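Local coordinates for protein lovastatin nonaketide synthase mokA (Monascus pilosus, PDB 6AD3) that catalyses, as a type I polyketide synthase, the iterative nine-step assembly of the lovastatin (monacolin K) polyketide, and is represented here by its condensation domain, at residues Gly103-Gly108 and Glu199-Val204; Gly108-Lys113 and Gly450-Thr455; Trp299-Ala304 and Lys485-Val490; Gln434-Tyr439 and Thr464-Val469. The protein carries 1 engineered substitution. All blocks are in the same frame, centred on the assembly; numbering follows the deposited sequence.

Contact 1. Residues Gly103-Gly108 and Glu199-Val204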
loop_
_atom_site.group_PDB
_atom_site.type_symbol
_atom_site.label_atom_id
_atom_site.label_comp_id
_atom_site.label_asym_id
_atom_site.label_seq_id
_atom_site.Cartn_x
_atom_site.Cartn_y
_atom_site.Cartn_z
ATOM N N GLY A 103 -1.414 11.244 8.188
ATOM C CA GLY A 103 -1.612 12.164 9.317
ATOM C C GLY A 103 -2.394 11.499 10.452
ATOM O O GLY A 103 -3.374 10.827 10.209
ATOM N N MET A 104 -1.879 11.571 11.660
ATOM C CA MET A 104 -2.560 11.046 12.802
ATOM C C MET A 104 -2.945 12.183 13.751
ATOM O O MET A 104 -2.079 12.808 14.388
ATOM C CB MET A 104 -1.713 10.021 13.524
ATOM C CG MET A 104 -2.509 9.270 14.613
ATOM S SD MET A 104 -4.012 8.341 14.080
ATOM C CE MET A 104 -3.281 6.875 13.350
ATOM N N PHE A 105 -4.240 12.401 13.864
ATOM C CA PHE A 105 -4.789 13.349 14.854
ATOM C C PHE A 105 -4.651 12.734 16.227
ATOM O O PHE A 105 -4.999 11.565 16.425
ATOM C CB PHE A 105 -6.261 13.635 14.562
ATOM C CG PHE A 105 -6.481 14.488 13.380
ATOM C CD1 PHE A 105 -6.233 15.837 13.436
ATOM C CD2 PHE A 105 -6.919 13.940 12.179
ATOM C CE1 PHE A 105 -6.485 16.652 12.342
ATOM C CE2 PHE A 105 -7.065 14.722 11.060
ATOM C CZ PHE A 105 -6.950 16.093 11.161
ATOM N N MET A 106 -4.101 13.495 17.176
ATOM C CA MET A 106 -3.991 13.033 18.545
ATOM C C MET A 106 -4.208 14.151 19.525
ATOM O O MET A 106 -3.919 15.309 19.230
ATOM C CB MET A 106 -2.649 12.312 18.839
ATOM C CG MET A 106 -1.372 12.968 18.345
ATOM S SD MET A 106 0.008 11.769 18.179
ATOM C CE MET A 106 -0.451 10.915 16.722
ATOM N N THR A 107 -4.683 13.786 20.707
ATOM C CA THR A 107 -5.101 14.759 21.692
ATOM C C THR A 107 -4.405 14.455 23.011
ATOM O O THR A 107 -4.522 13.362 23.518
ATOM C CB THR A 107 -6.625 14.751 21.928
ATOM O OG1 THR A 107 -7.317 15.037 20.707
ATOM C CG2 THR A 107 -7.003 15.811 22.965
ATOM N N GLY A 108 -3.642 15.405 23.528
ATOM C CA GLY A 108 -2.923 15.177 24.748
ATOM C C GLY A 108 -1.528 15.724 24.705
ATOM O O GLY A 108 -1.006 16.045 23.631
ATOM N N GLU A 199 -3.867 19.810 21.229
ATOM C CA GLU A 199 -4.240 19.121 20.007
ATOM C C GLU A 199 -3.053 19.009 19.041
ATOM O O GLU A 199 -2.205 19.935 18.939
ATOM C CB GLU A 199 -5.427 19.778 19.293
ATOM C CG GLU A 199 -6.719 19.796 20.089
ATOM C CD GLU A 199 -7.396 18.453 20.202
ATOM O OE1 GLU A 199 -6.877 17.414 19.703
ATOM O OE2 GLU A 199 -8.443 18.423 20.856
ATOM N N HIS A 200 -3.047 17.904 18.276
ATOM C CA HIS A 200 -1.989 17.617 17.319
ATOM C C HIS A 200 -2.522 16.998 16.060
ATOM O O HIS A 200 -3.464 16.215 16.111
ATOM C CB HIS A 200 -1.015 16.607 17.923
ATOM C CG HIS A 200 -0.336 17.109 19.142
ATOM N ND1 HIS A 200 0.826 17.836 19.095
ATOM C CD2 HIS A 200 -0.691 17.044 20.446
ATOM C CE1 HIS A 200 1.154 18.217 20.315
ATOM N NE2 HIS A 200 0.228 17.776 21.150
ATOM N N LEU A 201 -1.767 17.200 14.980
ATOM C CA LEU A 201 -1.782 16.333 13.797
ATOM C C LEU A 201 -0.334 15.972 13.436
ATOM O O LEU A 201 0.454 16.828 13.056
ATOM C CB LEU A 201 -2.495 17.028 12.632
ATOM C CG LEU A 201 -2.477 16.287 11.295
ATOM C CD1 LEU A 201 -3.211 14.976 11.434
ATOM C CD2 LEU A 201 -3.076 17.157 10.206
ATOM N N PHE A 202 0.042 14.748 13.750
ATOM C CA PHE A 202 1.402 14.283 13.544
ATOM C C PHE A 202 1.463 13.578 12.208
ATOM O O PHE A 202 0.686 12.659 11.960
ATOM C CB PHE A 202 1.788 13.307 14.645
ATOM C CG PHE A 202 3.125 12.666 14.440
ATOM C CD1 PHE A 202 4.216 13.439 14.141
ATOM C CD2 PHE A 202 3.269 11.305 14.500
ATOM C CE1 PHE A 202 5.449 12.862 13.897
ATOM C CE2 PHE A 202 4.507 10.714 14.292
ATOM C CZ PHE A 202 5.568 11.494 13.880
ATOM N N VAL A 203 2.287 14.095 11.306
ATOM C CA VAL A 203 2.319 13.642 9.943
ATOM C C VAL A 203 3.673 12.990 9.657
ATOM O O VAL A 203 4.740 13.600 9.867
ATOM C CB VAL A 203 2.083 14.816 8.942
ATOM C CG1 VAL A 203 2.056 14.315 7.478
ATOM C CG2 VAL A 203 0.793 15.560 9.265
ATOM N N VAL A 204 3.603 11.791 9.082
ATOM C CA VAL A 204 4.693 11.122 8.468
ATOM C C VAL A 204 4.469 11.078 6.954
ATOM O O VAL A 204 3.501 10.497 6.463
ATOM C CB VAL A 204 4.848 9.675 9.007
ATOM C CG1 VAL A 204 5.929 8.948 8.229
ATOM C CG2 VAL A 204 5.135 9.669 10.492
#

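Contact 2. Residues Gly108-Lys113 and Gly450-Thr455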
loop_
_atom_site.group_PDB
_atom_site.type_symbol
_atom_site.label_atom_id
_atom_site.label_comp_id
_atom_site.label_asym_id
_atom_site.label_seq_id
_atom_site.Cartn_x
_atom_site.Cartn_y
_atom_site.Cartn_z
ATOM N N GLY A 108 -3.642 15.405 23.528
ATOM C CA GLY A 108 -2.923 15.177 24.748
ATOM C C GLY A 108 -1.528 15.724 24.705
ATOM O O GLY A 108 -1.006 16.045 23.631
ATOM N N SER A 109 -0.892 15.813 25.880
ATOM C CA SER A 109 0.381 16.491 25.990
ATOM C C SER A 109 1.548 15.769 25.271
ATOM O O SER A 109 1.861 14.613 25.562
ATOM C CB SER A 109 0.727 16.732 27.455
ATOM O OG SER A 109 1.907 17.505 27.533
ATOM N N ILE A 110 2.218 16.498 24.383
ATOM C CA ILE A 110 3.486 16.073 23.822
ATOM C C ILE A 110 4.468 17.211 23.891
ATOM O O ILE A 110 4.255 18.267 23.306
ATOM C CB ILE A 110 3.357 15.686 22.354
ATOM C CG1 ILE A 110 2.265 14.626 22.182
ATOM C CG2 ILE A 110 4.691 15.193 21.814
ATOM C CD1 ILE A 110 2.032 14.240 20.740
ATOM N N ASP A 111 5.570 16.969 24.568
ATOM C CA ASP A 111 6.624 17.961 24.690
ATOM C C ASP A 111 7.396 18.057 23.378
ATOM O O ASP A 111 7.982 17.068 22.939
ATOM C CB ASP A 111 7.565 17.534 25.823
ATOM C CG ASP A 111 8.646 18.538 26.075
ATOM O OD1 ASP A 111 8.307 19.633 26.498
ATOM O OD2 ASP A 111 9.758 18.353 25.603
ATOM N N ALA A 112 7.515 19.266 22.825
ATOM C CA ALA A 112 8.109 19.459 21.493
ATOM C C ALA A 112 9.560 19.033 21.449
ATOM O O ALA A 112 10.026 18.398 20.481
ATOM C CB ALA A 112 8.001 20.927 21.084
ATOM N N LYS A 113 10.323 19.467 22.443
ATOM C CA LYS A 113 11.744 19.177 22.455
ATOM C C LYS A 113 12.007 17.673 22.577
ATOM O O LYS A 113 12.854 17.116 21.860
ATOM C CB LYS A 113 12.432 19.949 23.596
ATOM C CG LYS A 113 12.602 21.420 23.273
ATOM C CD LYS A 113 13.038 22.235 24.488
ATOM C CE LYS A 113 13.465 23.640 24.077
ATOM N NZ LYS A 113 14.766 24.040 24.687
ATOM N N GLY A 450 3.628 9.914 24.243
ATOM C CA GLY A 450 3.470 10.731 25.430
ATOM C C GLY A 450 2.106 10.523 26.047
ATOM O O GLY A 450 1.658 9.384 26.215
ATOM N N SER A 451 1.371 11.615 26.243
ATOM C CA SER A 451 0.028 11.519 26.788
ATOM C C SER A 451 -1.004 11.776 25.720
ATOM O O SER A 451 -2.174 12.033 26.020
ATOM C CB SER A 451 -0.151 12.520 27.937
ATOM O OG SER A 451 0.787 12.267 28.949
ATOM N N ALA A 452 -0.579 11.800 24.468
ATOM C CA ALA A 452 -1.520 12.042 23.411
ATOM C C ALA A 452 -2.144 10.713 22.983
ATOM O O ALA A 452 -1.438 9.759 22.712
ATOM C CB ALA A 452 -0.834 12.713 22.250
ATOM N N LYS A 453 -3.451 10.729 22.772
ATOM C CA LYS A 453 -4.150 9.577 22.249
ATOM C C LYS A 453 -4.622 9.871 20.838
ATOM O O LYS A 453 -5.250 10.890 20.584
ATOM C CB LYS A 453 -5.350 9.248 23.133
ATOM C CG LYS A 453 -4.969 8.797 24.545
ATOM C CD LYS A 453 -5.952 7.764 25.085
ATOM C CE LYS A 453 -5.248 6.493 25.530
ATOM N NZ LYS A 453 -5.232 6.376 27.012
ATOM N N MET A 454 -4.457 8.901 19.959
ATOM C CA MET A 454 -4.912 9.045 18.597
ATOM C C MET A 454 -6.380 8.942 18.458
ATOM O O MET A 454 -7.023 8.135 19.112
ATOM C CB MET A 454 -4.277 8.000 17.697
ATOM C CG MET A 454 -2.870 7.788 17.987
ATOM S SD MET A 454 -2.383 6.268 17.218
ATOM C CE MET A 454 -0.625 6.532 17.134
ATOM N N THR A 455 -6.932 9.740 17.577
ATOM C CA THR A 455 -8.365 9.748 17.394
ATOM C C THR A 455 -8.777 9.380 15.960
ATOM O O THR A 455 -9.912 9.022 15.714
ATOM C CB THR A 455 -8.936 11.127 17.755
ATOM O OG1 THR A 455 -8.342 12.117 16.914
ATOM C CG2 THR A 455 -8.651 11.474 19.221
#

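Contact 3. Residues Trp299-Ala304 and Lys485-Val490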
loop_
_atom_site.group_PDB
_atom_site.type_symbol
_atom_site.label_atom_id
_atom_site.label_comp_id
_atom_site.label_asym_id
_atom_site.label_seq_id
_atom_site.Cartn_x
_atom_site.Cartn_y
_atom_site.Cartn_z
ATOM N N TRP A 299 -3.606 8.770 -13.532
ATOM C CA TRP A 299 -3.996 7.789 -12.505
ATOM C C TRP A 299 -4.678 8.471 -11.330
ATOM O O TRP A 299 -4.811 7.870 -10.256
ATOM C CB TRP A 299 -2.781 7.024 -11.998
ATOM C CG TRP A 299 -2.116 6.191 -12.982
ATOM C CD1 TRP A 299 -2.571 5.836 -14.223
ATOM C CD2 TRP A 299 -0.860 5.555 -12.819
ATOM N NE1 TRP A 299 -1.602 5.130 -14.891
ATOM C CE2 TRP A 299 -0.530 4.963 -14.039
ATOM C CE3 TRP A 299 0.056 5.473 -11.750
ATOM C CZ2 TRP A 299 0.643 4.250 -14.218
ATOM C CZ3 TRP A 299 1.218 4.789 -11.929
ATOM C CH2 TRP A 299 1.520 4.200 -13.165
ATOM N N LYS A 300 -5.354 9.587 -11.591
ATOM C CA LYS A 300 -6.172 10.188 -10.565
ATOM C C LYS A 300 -7.296 9.251 -10.154
ATOM O O LYS A 300 -7.881 8.577 -11.013
ATOM C CB LYS A 300 -6.774 11.523 -11.051
ATOM C CG LYS A 300 -7.650 12.174 -9.995
ATOM C CD LYS A 300 -8.088 13.559 -10.408
ATOM C CE LYS A 300 -9.229 13.505 -11.410
ATOM N NZ LYS A 300 -10.479 14.128 -10.881
ATOM N N GLN A 301 -7.550 9.155 -8.842
ATOM C CA GLN A 301 -8.561 8.242 -8.298
ATOM C C GLN A 301 -9.646 8.976 -7.537
ATOM O O GLN A 301 -9.400 10.048 -6.947
ATOM C CB GLN A 301 -7.928 7.168 -7.368
ATOM C CG GLN A 301 -6.986 6.214 -8.101
ATOM C CD GLN A 301 -6.031 5.446 -7.184
ATOM O OE1 GLN A 301 -6.101 4.181 -7.072
ATOM N NE2 GLN A 301 -5.262 6.183 -6.420
ATOM N N HIS A 302 -10.877 8.515 -7.715
ATOM C CA HIS A 302 -11.978 8.901 -6.829
ATOM C C HIS A 302 -12.055 7.889 -5.702
ATOM O O HIS A 302 -11.782 6.720 -5.920
ATOM C CB HIS A 302 -13.298 8.908 -7.572
ATOM C CG HIS A 302 -13.302 9.762 -8.805
ATOM N ND1 HIS A 302 -12.977 11.099 -8.778
ATOM C CD2 HIS A 302 -13.745 9.506 -10.056
ATOM C CE1 HIS A 302 -13.166 11.619 -9.974
ATOM N NE2 HIS A 302 -13.619 10.668 -10.776
ATOM N N GLU A 303 -12.423 8.336 -4.511
ATOM C CA GLU A 303 -12.529 7.389 -3.387
ATOM C C GLU A 303 -13.668 7.615 -2.467
ATOM O O GLU A 303 -14.279 8.715 -2.434
ATOM C CB GLU A 303 -11.226 7.342 -2.585
ATOM C CG GLU A 303 -11.003 8.468 -1.653
ATOM C CD GLU A 303 -9.679 8.309 -0.823
ATOM O OE1 GLU A 303 -9.695 8.599 0.391
ATOM O OE2 GLU A 303 -8.658 7.823 -1.372
ATOM N N ALA A 304 -13.982 6.570 -1.714
ATOM C CA ALA A 304 -14.974 6.656 -0.654
ATOM C C ALA A 304 -14.529 5.760 0.493
ATOM O O ALA A 304 -13.846 4.744 0.289
ATOM C CB ALA A 304 -16.345 6.241 -1.184
ATOM N N LYS A 485 -11.019 2.914 -3.977
ATOM C CA LYS A 485 -10.481 3.865 -4.947
ATOM C C LYS A 485 -10.753 3.335 -6.336
ATOM O O LYS A 485 -10.452 2.177 -6.622
ATOM C CB LYS A 485 -8.970 4.031 -4.765
ATOM C CG LYS A 485 -8.544 4.496 -3.354
ATOM C CD LYS A 485 -7.011 4.564 -3.218
ATOM C CE LYS A 485 -6.561 5.183 -1.894
ATOM N NZ LYS A 485 -5.085 5.037 -1.696
ATOM N N LEU A 486 -11.287 4.200 -7.197
ATOM C CA LEU A 486 -11.542 3.884 -8.612
ATOM C C LEU A 486 -10.839 4.895 -9.524
ATOM O O LEU A 486 -10.705 6.085 -9.179
ATOM C CB LEU A 486 -13.039 3.888 -8.890
ATOM C CG LEU A 486 -13.902 3.008 -8.008
ATOM C CD1 LEU A 486 -15.381 3.193 -8.368
ATOM C CD2 LEU A 486 -13.487 1.534 -8.197
ATOM N N GLN A 487 -10.319 4.416 -10.655
ATOM C CA GLN A 487 -9.659 5.305 -11.601
ATOM C C GLN A 487 -10.693 6.292 -12.179
ATOM O O GLN A 487 -11.723 5.863 -12.718
ATOM C CB GLN A 487 -9.045 4.505 -12.756
ATOM C CG GLN A 487 -7.843 3.675 -12.396
ATOM C CD GLN A 487 -6.610 4.506 -12.044
ATOM O OE1 GLN A 487 -5.882 4.191 -11.073
ATOM N NE2 GLN A 487 -6.358 5.549 -12.825
ATOM N N SER A 488 -10.382 7.584 -12.124
ATOM C CA SER A 488 -11.246 8.636 -12.719
ATOM C C SER A 488 -11.270 8.489 -14.247
ATOM O O SER A 488 -12.210 8.924 -14.900
ATOM C CB SER A 488 -10.733 10.026 -12.308
ATOM O OG SER A 488 -9.469 10.275 -12.895
ATOM N N SER A 489 -10.299 7.781 -14.802
ATOM C CA SER A 489 -10.246 7.566 -16.256
ATOM C C SER A 489 -11.374 6.688 -16.738
ATOM O O SER A 489 -11.714 6.695 -17.912
ATOM C CB SER A 489 -8.890 6.959 -16.650
ATOM O OG SER A 489 -8.702 5.693 -16.049
ATOM N N VAL A 490 -11.966 5.941 -15.821
ATOM C CA VAL A 490 -12.984 4.957 -16.155
ATOM C C VAL A 490 -14.291 5.263 -15.431
ATOM O O VAL A 490 -15.355 4.880 -15.914
ATOM C CB VAL A 490 -12.537 3.534 -15.725
ATOM C CG1 VAL A 490 -13.609 2.511 -16.064
ATOM C CG2 VAL A 490 -11.237 3.168 -16.409
HETATM O O HOH W 1 -7.503 7.807 -13.706
HETATM O O HOH W 2 -3.798 5.416 -4.304
HETATM O O HOH W 3 -14.186 10.985 -13.483
#

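Contact 4. Residues Gln434-Tyr439 and Thr464-Val469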
loop_
_atom_site.group_PDB
_atom_site.type_symbol
_atom_site.label_atom_id
_atom_site.label_comp_id
_atom_site.label_asym_id
_atom_site.label_seq_id
_atom_site.Cartn_x
_atom_site.Cartn_y
_atom_site.Cartn_z
ATOM N N GLN A 434 -5.711 -5.638 -12.560
ATOM C CA GLN A 434 -6.286 -4.286 -12.567
ATOM C C GLN A 434 -7.074 -4.002 -11.287
ATOM O O GLN A 434 -7.590 -2.914 -11.111
ATOM C CB GLN A 434 -7.199 -4.080 -13.779
ATOM C CG GLN A 434 -6.450 -4.183 -15.108
ATOM C CD GLN A 434 -6.142 -5.606 -15.549
ATOM O OE1 GLN A 434 -6.998 -6.508 -15.522
ATOM N NE2 GLN A 434 -4.905 -5.819 -15.969
ATOM N N ALA A 435 -7.099 -4.973 -10.398
ATOM C CA ALA A 435 -7.694 -4.839 -9.081
ATOM C C ALA A 435 -6.655 -5.174 -8.009
ATOM O O ALA A 435 -5.891 -6.143 -8.140
ATOM C CB ALA A 435 -8.859 -5.809 -8.946
ATOM N N VAL A 436 -6.713 -4.446 -6.895
ATOM C CA VAL A 436 -5.844 -4.708 -5.745
ATOM C C VAL A 436 -6.687 -4.794 -4.479
ATOM O O VAL A 436 -7.659 -4.050 -4.320
ATOM C CB VAL A 436 -4.771 -3.601 -5.599
ATOM C CG1 VAL A 436 -4.075 -3.632 -4.233
ATOM C CG2 VAL A 436 -3.739 -3.705 -6.715
ATOM N N PHE A 437 -6.214 -5.630 -3.548
ATOM C CA PHE A 437 -6.765 -5.795 -2.229
ATOM C C PHE A 437 -5.637 -5.654 -1.208
ATOM O O PHE A 437 -4.634 -6.386 -1.249
ATOM C CB PHE A 437 -7.410 -7.178 -2.086
ATOM C CG PHE A 437 -8.013 -7.435 -0.701
ATOM C CD1 PHE A 437 -9.137 -6.753 -0.296
ATOM C CD2 PHE A 437 -7.429 -8.311 0.195
ATOM C CE1 PHE A 437 -9.694 -6.955 0.960
ATOM C CE2 PHE A 437 -8.040 -8.589 1.419
ATOM C CZ PHE A 437 -9.151 -7.898 1.808
ATOM N N ASP A 438 -5.798 -4.733 -0.275
ATOM C CA ASP A 438 -4.755 -4.454 0.724
ATOM C C ASP A 438 -5.381 -4.412 2.098
ATOM O O ASP A 438 -6.150 -3.491 2.419
ATOM C CB ASP A 438 -4.065 -3.124 0.398
ATOM C CG ASP A 438 -2.917 -2.774 1.369
ATOM O OD1 ASP A 438 -2.865 -3.365 2.444
ATOM O OD2 ASP A 438 -2.013 -1.998 0.955
ATOM N N TYR A 439 -5.065 -5.430 2.910
ATOM C CA TYR A 439 -5.661 -5.586 4.236
ATOM C C TYR A 439 -4.544 -5.562 5.279
ATOM O O TYR A 439 -3.504 -6.209 5.114
ATOM C CB TYR A 439 -6.399 -6.924 4.306
ATOM C CG TYR A 439 -6.799 -7.392 5.687
ATOM C CD1 TYR A 439 -5.882 -7.989 6.540
ATOM C CD2 TYR A 439 -8.092 -7.234 6.128
ATOM C CE1 TYR A 439 -6.261 -8.465 7.789
ATOM C CE2 TYR A 439 -8.495 -7.753 7.362
ATOM C CZ TYR A 439 -7.562 -8.396 8.164
ATOM O OH TYR A 439 -7.937 -8.817 9.439
ATOM N N THR A 464 -1.819 4.858 -8.059
ATOM C CA THR A 464 -1.442 3.612 -8.695
ATOM C C THR A 464 -2.299 3.459 -9.952
ATOM O O THR A 464 -3.279 4.182 -10.118
ATOM C CB THR A 464 -1.651 2.401 -7.761
ATOM O OG1 THR A 464 -3.040 2.143 -7.614
ATOM C CG2 THR A 464 -1.066 2.636 -6.418
ATOM N N PRO A 465 -1.929 2.531 -10.842
ATOM C CA PRO A 465 -2.625 2.433 -12.117
ATOM C C PRO A 465 -3.897 1.600 -12.063
ATOM O O PRO A 465 -4.593 1.461 -13.087
ATOM C CB PRO A 465 -1.599 1.744 -13.018
ATOM C CG PRO A 465 -0.815 0.930 -12.086
ATOM C CD PRO A 465 -0.667 1.790 -10.869
ATOM N N TYR A 466 -4.178 0.994 -10.917
ATOM C CA TYR A 466 -5.213 -0.044 -10.850
ATOM C C TYR A 466 -6.650 0.521 -10.950
ATOM O O TYR A 466 -6.980 1.513 -10.306
ATOM C CB TYR A 466 -5.013 -0.865 -9.564
ATOM C CG TYR A 466 -3.654 -1.492 -9.534
ATOM C CD1 TYR A 466 -3.324 -2.532 -10.403
ATOM C CD2 TYR A 466 -2.637 -0.962 -8.751
ATOM C CE1 TYR A 466 -2.029 -3.014 -10.502
ATOM C CE2 TYR A 466 -1.349 -1.472 -8.822
ATOM C CZ TYR A 466 -1.045 -2.474 -9.734
ATOM O OH TYR A 466 0.223 -2.949 -9.852
ATOM N N ASP A 467 -7.517 -0.185 -11.690
ATOM C CA ASP A 467 -8.901 0.260 -11.901
ATOM C C ASP A 467 -9.636 0.376 -10.572
ATOM O O ASP A 467 -10.385 1.320 -10.368
ATOM C CB ASP A 467 -9.668 -0.698 -12.809
ATOM C CG ASP A 467 -9.292 -0.575 -14.282
ATOM O OD1 ASP A 467 -8.258 0.012 -14.626
ATOM O OD2 ASP A 467 -10.084 -1.056 -15.101
ATOM N N VAL A 468 -9.468 -0.623 -9.706
ATOM C CA VAL A 468 -10.184 -0.693 -8.447
ATOM C C VAL A 468 -9.247 -1.192 -7.353
ATOM O O VAL A 468 -8.469 -2.122 -7.551
ATOM C CB VAL A 468 -11.439 -1.609 -8.546
ATOM C CG1 VAL A 468 -11.077 -2.938 -9.087
ATOM C CG2 VAL A 468 -12.159 -1.730 -7.201
ATOM N N VAL A 469 -9.235 -0.458 -6.264
ATOM C CA VAL A 469 -8.405 -0.771 -5.130
ATOM C C VAL A 469 -9.289 -0.731 -3.899
ATOM O O VAL A 469 -9.947 0.299 -3.614
ATOM C CB VAL A 469 -7.244 0.189 -4.978
ATOM C CG1 VAL A 469 -6.385 -0.197 -3.755
ATOM C CG2 VAL A 469 -6.381 0.250 -6.245
#

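Contact 1. Residues Gly103-Gly108 and Glu199-Val204
Met104 and Met106 face Phe202 and His200 as hydrogen-bonded pairs of two antiparallel strands, whose axes approach to 4.5 Å and run at 157° to each other. Met104 N reaches Phe202 O at 2.8 Å, and Phe202 N returns to Met104 O; Met106 and His200 repeat the exchange. Between these pairs Phe105 lies against Leu201 on the other face of the sheet. Leu201 CD1 sits over the centre of the Phe105 ring, a CH-pi contact of 3.6 Å to the centroid. With chi1 of 175°, Leu201 swings its CG away from the backbone N and carries CD1 onto the ring; Arg165 makes a cation-pi contact with Phe105. Further along the same face Glu199 bends at chi2 (-73°), bringing its carboxylate alongside Thr107, whose OG1 donates to OE1 on the syn side at 2.6 Å.

On the opposite face Met106 CG packs on His200 CB at 3.7 Å, while Met106 CE lies 3.9 Å from Phe202 CB and at the edge of that ring. Phe220 of helix 213-227 meets Phe202 edge-to-face. The imidazole of His200 is tied through ND1 to Asp192, which limits its rotation and would probably keep a proton on ND1. Apolar contacts on both faces are thus joined by polar ones: the short Thr107-Glu199 bond, and the Asp192 bond that steadies His200.

Contact 2. Residues Gly108-Lys113 and Gly450-Thr455
Gly108, Ser109 and Ile110 meet Ser451 and Ala452 in a surface contact beside the junction between strand 100-107 and helix 112-125, next to strand 453-460. The latter is the crossover strand of the condensation-domain fold: it leaves the C-terminal lobe and adds itself to the edge of the N-terminal lobe's sheet, beside strand 100-107. The contact is therefore the point at which the visiting chain meets the turn leading from that strand into helix 112-125.

The backbones come very close here, the CA atoms of Gly108 and Ala452 being 3.7 Å apart. Gly108 allows this because it has no side chain and takes a positive phi of 138°; its CA meets Ser451 O at 3.5 Å in a CA-H...O contact. One conventional hydrogen bond joins the segments, from Ser451 N to Ser109 O at 3.1 Å. It is fairly straight (161° at the hydrogen), with the donor tilted a little from the carbonyl plane. Ser451 CB rests near the same oxygen, 3.8 Å from Ser109 O.

Beyond the contact, Asp111 N-caps helix 112-125, its OD2 accepting from Arg114 N, and its own backbone N is held by the hydroxyl of Tyr227, whose side chain also touches Ile110. Ile110 sends CG1 anti to its carbonyl carbon (chi1 -55°) and continues extended to CD1, laying this branch along the alanine methyl. Ala452 CB also touches Gly108 O, and lies 3.6 Å from Ile110 CD1.

Contact 3. Residues Trp299-Ala304 and Lys485-Val490
His302 and Leu486 exchange backbone hydrogen bonds, His302 N to Leu486 O (2.8 Å) and Leu486 N to His302 O (2.9 Å), in an antiparallel strand pair whose axes run at 156°. Past the end of the pairing, Lys300 O receives both Ser488 N (2.9 Å) and Ser488 OG (3.0 Å) from the same face of its plane, the hydroxyl standing well above it; water 1 also donates to this oxygen and accepts from Ser489 N. Three donors thus grip one carbonyl. Ser488 CB lies over a face of the His302 imidazole in a CH-pi contact, and water 3, in the plane of the ring, links His302 NE2 to Ser488 O.

On the other face the extended Lys485 chain runs beside Glu303, with CE 3.4 Å from Glu303 OE2. The charged atoms stay beyond salt-bridge distance, and Lys485 NZ instead pairs with Glu471. Gln301 crosses Lys485 obliquely, its OE1 3.7 Å from Lys485 CB, while water 2 accepts from both Gln301 NE2 and Lys485 NZ. The arrangement is that of an outermost strand, 301-307, joined to its neighbour in the mixed sheet of the C-terminal, chloramphenicol acetyltransferase-like lobe of condensation domains.

Contact 4. Residues Gln434-Tyr439 and Thr464-Val469
Val436 lays CG2 over one face of the Tyr466 ring, offset toward its rim, in a CH-pi contact of 3.6 Å to the centroid. The two residues meet where parallel strands 435-440 and 468-473 start side by side within the sheet of the C-terminal lobe, a chloramphenicol acetyltransferase-like unit. Pro465 CG stands over the centre of the opposite face, 4.0 Å above the plane, so the aromatic ring is held flat between the valine methyl and its own preceding proline.

The side chains of Val436 and Val469 lie side by side, pointing the same way, with CG1 of each 4.2 Å apart. On the other face of the sheet Ala435 CB touches Val468 CG1 at 3.6 Å; with chi1 at 53°, that methyl is held between the backbone N and the carbonyl carbon of Val468 and turned to the alanine. The backbones set this alignment. Val436 N donates to Val468 O at 3.0 Å, and Val468 N reaches Gln434 O at 3.3 Å. Asp467 N adds a weak, strongly bent bond to Gln434 O.

Further out, polar partners hold the residues where the strands begin. The carboxylate of Asp467 forms a salt bridge with Arg294, and Tyr335 of helix 327-343 covers Val468. Strand 348-354 takes the other edge of strand 435-440 and strand 481-487 flanks strand 468-473 on its far side, so both strands are interior to the sheet. The Gln434 side chain turns away from the pairing, its OE1 accepting from Leu277 N and its NE2 donating to Ala430 O.

In the fold
Contacts 1 and 2 belong to the N-terminal lobe, contacts 3 and 4 to the C-terminal one. The first two share Gly108, with centres about 8 Å apart, and Thr107 O probably accepts from Lys453 N at 2.9 Å. Contacts 3 and 4 have centres about 10 Å apart, and Lys485 N probably donates to Val469 O at 2.8 Å. Between the lobes, contacts 1 and 3 come within about 12 Å at their nearest atoms, without touching. Yet the chain enclosed by contact 4 leaves to form strand 453-460 of contact 2 and returns. Just after strand 199-206 comes the HHxxxDG motif position of condensation domains, usually facing the inter-lobe channel; in the deposited chain its second residue is arginine.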